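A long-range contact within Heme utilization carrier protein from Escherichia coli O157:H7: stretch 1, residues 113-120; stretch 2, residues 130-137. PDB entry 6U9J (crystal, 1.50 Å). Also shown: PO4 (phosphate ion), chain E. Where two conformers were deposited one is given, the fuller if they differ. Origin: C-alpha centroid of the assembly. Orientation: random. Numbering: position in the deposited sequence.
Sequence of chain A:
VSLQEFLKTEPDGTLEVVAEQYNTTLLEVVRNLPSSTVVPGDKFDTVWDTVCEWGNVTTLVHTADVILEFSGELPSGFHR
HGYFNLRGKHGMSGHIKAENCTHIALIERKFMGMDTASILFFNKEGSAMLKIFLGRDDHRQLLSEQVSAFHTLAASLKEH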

# COMPACT_ATOMS: atom_id res chain seq x y z
N GLY A 113 5.99 -20.82 13.38
CA GLY A 113 6.68 -22.02 12.94
C GLY A 113 7.24 -21.94 11.53
O GLY A 113 7.92 -22.89 11.10
N MET A 114 7.01 -20.84 10.82
CA MET A 114 7.46 -20.66 9.45
C MET A 114 8.77 -19.87 9.46
O MET A 114 8.81 -18.77 10.04
CB MET A 114 6.39 -19.92 8.66
CG MET A 114 6.28 -20.23 7.20
SD MET A 114 4.60 -19.81 6.73
CE MET A 114 4.49 -18.14 7.38
N ASP A 115 9.82 -20.41 8.85
CA ASP A 115 11.00 -19.59 8.59
C ASP A 115 10.61 -18.39 7.73
O ASP A 115 9.89 -18.54 6.74
CB ASP A 115 12.09 -20.39 7.86
CG ASP A 115 12.99 -21.19 8.79
OD1 ASP A 115 12.76 -21.21 10.02
OD2 ASP A 115 13.95 -21.81 8.27
N THR A 116 11.08 -17.20 8.11
CA THR A 116 10.81 -15.97 7.36
C THR A 116 12.09 -15.16 7.25
O THR A 116 12.95 -15.21 8.13
CB THR A 116 9.76 -15.07 8.00
OG1 THR A 116 10.29 -14.49 9.20
CG2 THR A 116 8.45 -15.82 8.29
N ALA A 117 12.18 -14.37 6.19
CA ALA A 117 13.31 -13.48 5.99
C ALA A 117 12.75 -12.21 5.40
O ALA A 117 12.05 -12.26 4.38
CB ALA A 117 14.36 -14.09 5.05
N SER A 118 12.99 -11.09 6.07
CA SER A 118 12.33 -9.85 5.69
C SER A 118 13.28 -8.67 5.75
O SER A 118 14.30 -8.69 6.44
CB SER A 118 11.13 -9.57 6.61
OG SER A 118 11.55 -9.39 7.95
N ILE A 119 12.93 -7.63 4.99
CA ILE A 119 13.58 -6.33 5.04
C ILE A 119 12.54 -5.32 5.48
O ILE A 119 11.48 -5.22 4.86
CB ILE A 119 14.17 -5.96 3.68
CG1 ILE A 119 15.16 -7.02 3.25
CG2 ILE A 119 14.83 -4.56 3.71
CD1 ILE A 119 15.58 -6.91 1.81
N LEU A 120 12.83 -4.58 6.55
CA LEU A 120 11.93 -3.57 7.09
C LEU A 120 12.56 -2.21 6.87
O LEU A 120 13.74 -2.00 7.20
CB LEU A 120 11.66 -3.78 8.58
CG LEU A 120 10.43 -4.60 8.94
CD1 LEU A 120 10.46 -5.93 8.20
CD2 LEU A 120 10.40 -4.83 10.44
N LEU A 130 7.54 0.25 5.07
CA LEU A 130 7.46 -0.69 3.97
C LEU A 130 8.13 -1.97 4.43
O LEU A 130 9.04 -1.92 5.26
CB LEU A 130 8.16 -0.15 2.71
CG LEU A 130 7.85 -0.89 1.43
CD1 LEU A 130 6.42 -0.63 0.97
CD2 LEU A 130 8.85 -0.49 0.35
N LYS A 131 7.66 -3.11 3.92
CA LYS A 131 8.29 -4.40 4.20
C LYS A 131 8.46 -5.17 2.90
O LYS A 131 7.62 -5.09 2.01
CB LYS A 131 7.45 -5.24 5.18
CG LYS A 131 7.24 -4.61 6.55
CD LYS A 131 6.57 -5.57 7.52
CE LYS A 131 6.31 -4.92 8.87
NZ LYS A 131 5.79 -5.94 9.84
N ILE A 132 9.57 -5.89 2.78
CA ILE A 132 9.77 -6.85 1.69
C ILE A 132 10.05 -8.20 2.31
O ILE A 132 10.92 -8.32 3.18
CB ILE A 132 10.93 -6.44 0.77
CG1 ILE A 132 10.65 -5.07 0.13
CG2 ILE A 132 11.13 -7.48 -0.33
CD1 ILE A 132 11.86 -4.51 -0.60
N PHE A 133 9.33 -9.23 1.86
CA PHE A 133 9.50 -10.60 2.33
C PHE A 133 10.02 -11.48 1.21
O PHE A 133 9.60 -11.34 0.06
CB PHE A 133 8.16 -11.17 2.83
CG PHE A 133 7.67 -10.54 4.09
CD1 PHE A 133 6.88 -9.40 4.04
CD2 PHE A 133 7.99 -11.09 5.32
CE1 PHE A 133 6.42 -8.81 5.21
CE2 PHE A 133 7.53 -10.50 6.50
CZ PHE A 133 6.75 -9.36 6.44
N LEU A 134 10.88 -12.44 1.54
CA LEU A 134 11.38 -13.34 0.52
C LEU A 134 10.27 -14.23 -0.01
O LEU A 134 9.29 -14.52 0.68
CB LEU A 134 12.50 -14.22 1.06
CG LEU A 134 13.85 -13.57 1.25
CD1 LEU A 134 14.92 -14.65 1.40
CD2 LEU A 134 14.19 -12.66 0.09
N GLY A 135 10.43 -14.67 -1.27
CA GLY A 135 9.44 -15.50 -1.92
C GLY A 135 9.47 -16.96 -1.47
O GLY A 135 10.37 -17.42 -0.78
N ARG A 136 8.44 -17.69 -1.89
CA ARG A 136 8.25 -19.06 -1.44
C ARG A 136 7.91 -19.95 -2.63
O ARG A 136 7.56 -19.48 -3.71
CB ARG A 136 7.14 -19.15 -0.39
CG ARG A 136 7.52 -18.47 0.92
CD ARG A 136 6.46 -18.63 1.99
NE ARG A 136 6.80 -17.83 3.16
CZ ARG A 136 7.46 -18.30 4.22
NH1 ARG A 136 7.74 -17.49 5.23
NH2 ARG A 136 7.86 -19.57 4.25
N ASP A 137 8.06 -21.26 -2.41
CA ASP A 137 7.68 -22.26 -3.40
C ASP A 137 6.26 -22.74 -3.13
O ASP A 137 5.57 -22.27 -2.22
CB ASP A 137 8.70 -23.40 -3.43
CG ASP A 137 8.74 -24.24 -2.15
OD1 ASP A 137 7.79 -24.23 -1.32
OD2 ASP A 137 9.75 -24.96 -1.95
P PO4 E . 6.04 -15.36 -3.71
O1 PO4 E . 6.54 -13.93 -3.80
O2 PO4 E . 4.62 -15.43 -4.24
O3 PO4 E . 6.93 -16.27 -4.53
O4 PO4 E . 6.04 -15.83 -2.28

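The two strands run antiparallel, their N-to-C directions 151° apart and their axes approaching to 4.7 Å, so stretch 2 is read forward as stretch 1 is read backward. Leu130 lends mainly backbone, its O lying 3.8 Å from Leu120 CA. Lys131 faces Leu120 in a non-hydrogen-bonded pair; the aliphatic part of the lysine packs on the leucine, Lys131 CG to Leu120 CD1 being 3.9 Å, while Lys131 CA makes a CA-H...O contact with Ile119 O at 3.4 Å.

Ile132 and Ile119 form the hydrogen-bonded pair. Ile119 N donates to Ile132 O (2.8 Å) and Ile132 N to Ile119 O (2.9 Å), both at 168°, and the two side chains share a sheet face, with Ile119 CB 4.4 Å from Ile132 CB. At Phe133 the side chain turns to the face shared by Ser118, Leu120 and Lys131, and its CE2 meets Ser118 CB at 3.7 Å, obliquely to the ring.

Leu134 N donates to Ala117 O (3.1 Å, 165°), and Leu134 CD1 touches Ala117 CB at 3.7 Å. Beyond Gly135, the Arg136 side chain takes over from the backbone: its NH1 donates to Asp115 O (2.8 Å, 148°), near the guanidinium plane, while Met114 CE lies over one face.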